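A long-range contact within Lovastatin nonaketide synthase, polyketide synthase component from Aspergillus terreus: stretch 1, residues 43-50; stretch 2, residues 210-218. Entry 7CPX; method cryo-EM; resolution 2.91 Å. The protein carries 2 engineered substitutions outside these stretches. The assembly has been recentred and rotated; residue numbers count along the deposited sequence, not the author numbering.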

ATOM      1  N   ARG A  43      -2.392  -0.587  31.452  1.00 84.66           N
ATOM      2  CA  ARG A  43      -2.257  -0.865  30.031  1.00 84.66           C
ATOM      3  C   ARG A  43      -1.777   0.383  29.306  1.00 84.66           C
ATOM      4  O   ARG A  43      -2.185   1.503  29.627  1.00 84.66           O
ATOM      5  CB  ARG A  43      -3.596  -1.327  29.457  1.00 84.66           C
ATOM      6  CG  ARG A  43      -3.493  -2.124  28.166  1.00 84.66           C
ATOM      7  CD  ARG A  43      -3.251  -3.598  28.442  1.00 84.66           C
ATOM      8  NE  ARG A  43      -3.392  -4.410  27.240  1.00 84.66           N
ATOM      9  CZ  ARG A  43      -3.371  -5.736  27.225  1.00 84.66           C
ATOM     10  NH1 ARG A  43      -3.220  -6.438  28.337  1.00 84.66           N
ATOM     11  NH2 ARG A  43      -3.507  -6.374  26.067  1.00 84.66           N
ATOM     12  N   ILE A  44      -0.895   0.190  28.332  1.00 84.25           N
ATOM     13  CA  ILE A  44      -0.349   1.305  27.562  1.00 84.25           C
ATOM     14  C   ILE A  44      -1.516   2.104  26.992  1.00 84.25           C
ATOM     15  O   ILE A  44      -2.244   1.594  26.129  1.00 84.25           O
ATOM     16  CB  ILE A  44       0.581   0.823  26.439  1.00 84.25           C
ATOM     17  CG1 ILE A  44       1.638  -0.149  26.974  1.00 84.25           C
ATOM     18  CG2 ILE A  44       1.253   2.011  25.785  1.00 84.25           C
ATOM     19  CD1 ILE A  44       2.453   0.392  28.116  1.00 84.25           C
ATOM     20  N   PRO A  45      -1.738   3.343  27.431  1.00 84.68           N
ATOM     21  CA  PRO A  45      -2.890   4.096  26.923  1.00 84.68           C
ATOM     22  C   PRO A  45      -2.823   4.263  25.414  1.00 84.68           C
ATOM     23  O   PRO A  45      -1.751   4.453  24.835  1.00 84.68           O
ATOM     24  CB  PRO A  45      -2.782   5.444  27.645  1.00 84.68           C
ATOM     25  CG  PRO A  45      -1.949   5.178  28.844  1.00 84.68           C
ATOM     26  CD  PRO A  45      -0.986   4.110  28.439  1.00 84.68           C
ATOM     27  N   LYS A  46      -3.993   4.192  24.776  1.00 89.05           N
ATOM     28  CA  LYS A  46      -4.053   4.383  23.332  1.00 89.05           C
ATOM     29  C   LYS A  46      -3.578   5.774  22.943  1.00 89.05           C
ATOM     30  O   LYS A  46      -3.149   5.989  21.804  1.00 89.05           O
ATOM     31  CB  LYS A  46      -5.477   4.146  22.833  1.00 89.05           C
ATOM     32  CG  LYS A  46      -6.044   2.786  23.209  1.00 89.05           C
ATOM     33  CD  LYS A  46      -7.514   2.677  22.845  1.00 89.05           C
ATOM     34  CE  LYS A  46      -8.122   1.388  23.374  1.00 89.05           C
ATOM     35  NZ  LYS A  46      -9.583   1.301  23.098  1.00 89.05           N
ATOM     36  N   GLU A  47      -3.644   6.729  23.873  1.00 89.59           N
ATOM     37  CA  GLU A  47      -3.138   8.067  23.595  1.00 89.59           C
ATOM     38  C   GLU A  47      -1.644   8.041  23.304  1.00 89.59           C
ATOM     39  O   GLU A  47      -1.139   8.894  22.566  1.00 89.59           O
ATOM     40  CB  GLU A  47      -3.434   8.992  24.774  1.00 89.59           C
ATOM     41  CG  GLU A  47      -4.908   9.092  25.126  1.00 89.59           C
ATOM     42  CD  GLU A  47      -5.162   9.962  26.340  1.00 89.59           C
ATOM     43  OE1 GLU A  47      -4.183  10.476  26.920  1.00 89.59           O
ATOM     44  OE2 GLU A  47      -6.340  10.131  26.716  1.00 89.59           O
ATOM     45  N   ARG A  48      -0.926   7.074  23.874  1.00 85.40           N
ATOM     46  CA  ARG A  48       0.505   6.926  23.629  1.00 85.40           C
ATOM     47  C   ARG A  48       0.747   6.032  22.417  1.00 85.40           C
ATOM     48  O   ARG A  48       1.311   6.472  21.411  1.00 85.40           O
ATOM     49  CB  ARG A  48       1.188   6.343  24.872  1.00 85.40           C
ATOM     50  CG  ARG A  48       0.620   6.851  26.189  1.00 85.40           C
ATOM     51  CD  ARG A  48       0.740   8.356  26.298  1.00 85.40           C
ATOM     52  NE  ARG A  48       2.137   8.764  26.268  1.00 85.40           N
ATOM     53  CZ  ARG A  48       2.927   8.791  27.331  1.00 85.40           C
ATOM     54  NH1 ARG A  48       2.479   8.476  28.535  1.00 85.40           N
ATOM     55  NH2 ARG A  48       4.201   9.135  27.181  1.00 85.40           N
ATOM     56  N   PHE A  49       0.316   4.776  22.506  1.00 83.96           N
ATOM     57  CA  PHE A  49       0.245   3.884  21.358  1.00 83.96           C
ATOM     58  C   PHE A  49      -0.526   2.638  21.761  1.00 83.96           C
ATOM     59  O   PHE A  49      -0.304   2.088  22.845  1.00 83.96           O
ATOM     60  CB  PHE A  49       1.640   3.527  20.833  1.00 83.96           C
ATOM     61  CG  PHE A  49       2.381   2.532  21.676  1.00 83.96           C
ATOM     62  CD1 PHE A  49       2.210   1.173  21.478  1.00 83.96           C
ATOM     63  CD2 PHE A  49       3.265   2.952  22.650  1.00 83.96           C
ATOM     64  CE1 PHE A  49       2.892   0.255  22.246  1.00 83.96           C
ATOM     65  CE2 PHE A  49       3.952   2.038  23.419  1.00 83.96           C
ATOM     66  CZ  PHE A  49       3.766   0.688  23.220  1.00 83.96           C
ATOM     67  N   ASP A  50      -1.438   2.187  20.905  1.00 87.07           N
ATOM     68  CA  ASP A  50      -2.275   1.046  21.246  1.00 87.07           C
ATOM     69  C   ASP A  50      -1.433  -0.221  21.257  1.00 87.07           C
ATOM     70  O   ASP A  50      -1.242  -0.860  20.218  1.00 87.07           O
ATOM     71  CB  ASP A  50      -3.436   0.914  20.262  1.00 87.07           C
ATOM     72  CG  ASP A  50      -4.463  -0.105  20.706  1.00 87.07           C
ATOM     73  OD1 ASP A  50      -4.284  -0.694  21.793  1.00 87.07           O
ATOM     74  OD2 ASP A  50      -5.449  -0.318  19.970  1.00 87.07           O
ATOM     75  N   LEU A 210      10.545   7.518  28.449  1.00 80.45           N
ATOM     76  CA  LEU A 210       9.153   7.730  28.096  1.00 80.45           C
ATOM     77  C   LEU A 210       8.689   6.649  27.134  1.00 80.45           C
ATOM     78  O   LEU A 210       9.480   6.078  26.379  1.00 80.45           O
ATOM     79  CB  LEU A 210       8.944   9.109  27.469  1.00 80.45           C
ATOM     80  CG  LEU A 210       9.201  10.288  28.409  1.00 80.45           C
ATOM     81  CD1 LEU A 210       8.995  11.587  27.672  1.00 80.45           C
ATOM     82  CD2 LEU A 210       8.298  10.220  29.625  1.00 80.45           C
ATOM     83  N   ILE A 211       7.387   6.383  27.175  1.00 82.41           N
ATOM     84  CA  ILE A 211       6.764   5.364  26.345  1.00 82.41           C
ATOM     85  C   ILE A 211       5.924   6.064  25.288  1.00 82.41           C
ATOM     86  O   ILE A 211       4.744   6.358  25.507  1.00 82.41           O
ATOM     87  CB  ILE A 211       5.922   4.400  27.197  1.00 82.41           C
ATOM     88  CG1 ILE A 211       6.842   3.501  28.020  1.00 82.41           C
ATOM     89  CG2 ILE A 211       5.009   3.577  26.317  1.00 82.41           C
ATOM     90  CD1 ILE A 211       6.191   2.905  29.233  1.00 82.41           C
ATOM     91  N   LEU A 212       6.535   6.341  24.137  1.00 82.41           N
ATOM     92  CA  LEU A 212       5.869   7.028  23.045  1.00 82.41           C
ATOM     93  C   LEU A 212       5.686   6.154  21.817  1.00 82.41           C
ATOM     94  O   LEU A 212       4.878   6.498  20.950  1.00 82.41           O
ATOM     95  CB  LEU A 212       6.659   8.282  22.645  1.00 82.41           C
ATOM     96  CG  LEU A 212       7.178   9.136  23.803  1.00 82.41           C
ATOM     97  CD1 LEU A 212       8.236  10.108  23.321  1.00 82.41           C
ATOM     98  CD2 LEU A 212       6.037   9.881  24.461  1.00 82.41           C
ATOM     99  N   GLY A 213       6.410   5.044  21.726  1.00 81.82           N
ATOM    100  CA  GLY A 213       6.302   4.154  20.599  1.00 81.82           C
ATOM    101  C   GLY A 213       6.581   2.716  20.982  1.00 81.82           C
ATOM    102  O   GLY A 213       7.153   2.425  22.038  1.00 81.82           O
ATOM    103  N   PRO A 214       6.171   1.782  20.124  1.00 82.38           N
ATOM    104  CA  PRO A 214       6.393   0.361  20.423  1.00 82.38           C
ATOM    105  C   PRO A 214       7.818  -0.094  20.181  1.00 82.38           C
ATOM    106  O   PRO A 214       8.157  -1.225  20.552  1.00 82.38           O
ATOM    107  CB  PRO A 214       5.420  -0.344  19.475  1.00 82.38           C
ATOM    108  CG  PRO A 214       5.340   0.576  18.306  1.00 82.38           C
ATOM    109  CD  PRO A 214       5.461   1.971  18.848  1.00 82.38           C
ATOM    110  N   MET A 215       8.656   0.741  19.564  1.00 86.17           N
ATOM    111  CA  MET A 215      10.021   0.351  19.227  1.00 86.17           C
ATOM    112  C   MET A 215      10.716  -0.312  20.408  1.00 86.17           C
ATOM    113  O   MET A 215      11.189  -1.451  20.316  1.00 86.17           O
ATOM    114  CB  MET A 215      10.824   1.575  18.771  1.00 86.17           C
ATOM    115  CG  MET A 215      10.186   2.532  17.770  1.00 86.17           C
ATOM    116  SD  MET A 215       9.923   1.815  16.135  1.00 86.17           S
ATOM    117  CE  MET A 215      11.607   1.484  15.624  1.00 86.17           C
ATOM    118  N   THR A 216      10.786   0.402  21.533  1.00 83.31           N
ATOM    119  CA  THR A 216      11.465  -0.137  22.705  1.00 83.31           C
ATOM    120  C   THR A 216      10.793  -1.413  23.193  1.00 83.31           C
ATOM    121  O   THR A 216      11.471  -2.380  23.555  1.00 83.31           O
ATOM    122  CB  THR A 216      11.502   0.912  23.824  1.00 83.31           C
ATOM    123  OG1 THR A 216      12.239   0.460  24.972  1.00 83.31           O
ATOM    124  CG2 THR A 216      10.143   1.575  24.143  1.00 83.31           C
ATOM    125  N   PHE A 217       9.459  -1.433  23.221  1.00 81.46           N
ATOM    126  CA  PHE A 217       8.755  -2.616  23.701  1.00 81.46           C
ATOM    127  C   PHE A 217       9.069  -3.825  22.834  1.00 81.46           C
ATOM    128  O   PHE A 217       9.396  -4.902  23.345  1.00 81.46           O
ATOM    129  CB  PHE A 217       7.251  -2.358  23.735  1.00 81.46           C
ATOM    130  CG  PHE A 217       6.816  -1.491  24.874  1.00 81.46           C
ATOM    131  CD1 PHE A 217       6.832  -0.117  24.754  1.00 81.46           C
ATOM    132  CD2 PHE A 217       6.394  -2.049  26.065  1.00 81.46           C
ATOM    133  CE1 PHE A 217       6.435   0.685  25.798  1.00 81.46           C
ATOM    134  CE2 PHE A 217       5.995  -1.252  27.117  1.00 81.46           C
ATOM    135  CZ  PHE A 217       6.015   0.119  26.984  1.00 81.46           C
ATOM    136  N   VAL A 218       8.986  -3.662  21.513  1.00 83.90           N
ATOM    137  CA  VAL A 218       9.254  -4.779  20.613  1.00 83.90           C
ATOM    138  C   VAL A 218      10.701  -5.232  20.750  1.00 83.90           C
ATOM    139  O   VAL A 218      10.988  -6.433  20.825  1.00 83.90           O
ATOM    140  CB  VAL A 218       8.920  -4.388  19.162  1.00 83.90           C
ATOM    141  CG1 VAL A 218       9.290  -5.512  18.211  1.00 83.90           C
ATOM    142  CG2 VAL A 218       7.447  -4.052  19.034  1.00 83.90           C
TER

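The touching residues of the two stretches are at least 162 positions apart in sequence, and the stretches meet through side chains rather than backbone pairing. No hydrogen bond crosses between them, and their closest CA atoms, those of Arg 48 and Leu 212, remain 5.4 Å apart. Together they bury 391 Å². Between Ile 44 and Phe 49, both of which touch stretch 2, stretch 1 turns tightly: Pro 45 O accepts hydrogen bonds from Arg 48 N at 2.9 Å and from Phe 49 N at 3.1 Å. In stretch 2, a loop runs into a helix, whose bond from Val 218 N to Pro 214 O measures 2.7 Å.

Phe 49 contributes the largest covered area, 100 Å². Its CA-to-CB bond points toward stretch 2, and a p rotamer (chi1 75°) with chi2 at 87° carries the ring in among Ile 211, Gly 213, Pro 214 and Phe 217. Over one face lie Pro 214 CA and Gly 213 C. Pro 214 CB sits 4.3 Å from the centroid of the Phe 49 ring, 29° off the normal, an off-centre CH-pi contact in which a weakly polarised C-H meets the pi cloud. At the ring edge, Phe 49 CE2 approaches Ile 211 CG2 to 3.4 Å, a snug apolar contact.

Phe 217 completes the aromatic pair. With chi1 at -75° (m) and chi2 at 86°, its ring receives the edge of Phe 49 in an offset edge-to-face arrangement: the centroids are 5.3 Å apart and the planes meet at 62°. Such a tilt brings the positive rim of one ring toward the negative face of the other. The closest atoms, Phe 49 CZ and Phe 217 CD1, are separated by 3.5 Å.

Ile 44 extends this apolar cluster. Its m, m conformation (chi1 -51°, chi2 -55°) places Ile 44 CD1 at 3.7 Å from Phe 217 CZ, while Ile 44 CG2 lies 4.1 Å from Ile 211 CG2. Ile 211, whose CA-to-CB bond points sideways, takes part through CG2, which touches both Ile 44 and Phe 49.

Arg 48 is folded rather than extended, with chi1 to chi3 at -37°, -59° and -62°, all m. Arg 48 NH2 lies 3.3 Å from Ile 211 O, but the angle is poor and the carbonyl oxygen sits over a guanidinium face, where no N-H points, so proximity does not make a hydrogen bond. Arg 48 NH1 is bonded elsewhere in the structure. Near the guanidinium plane, Leu 212 CD2 comes within 3.4 Å of Arg 48 NH2; although the CA-to-CB bond of Leu 212 points away, its m, t rotamer brings the side-chain end nearer.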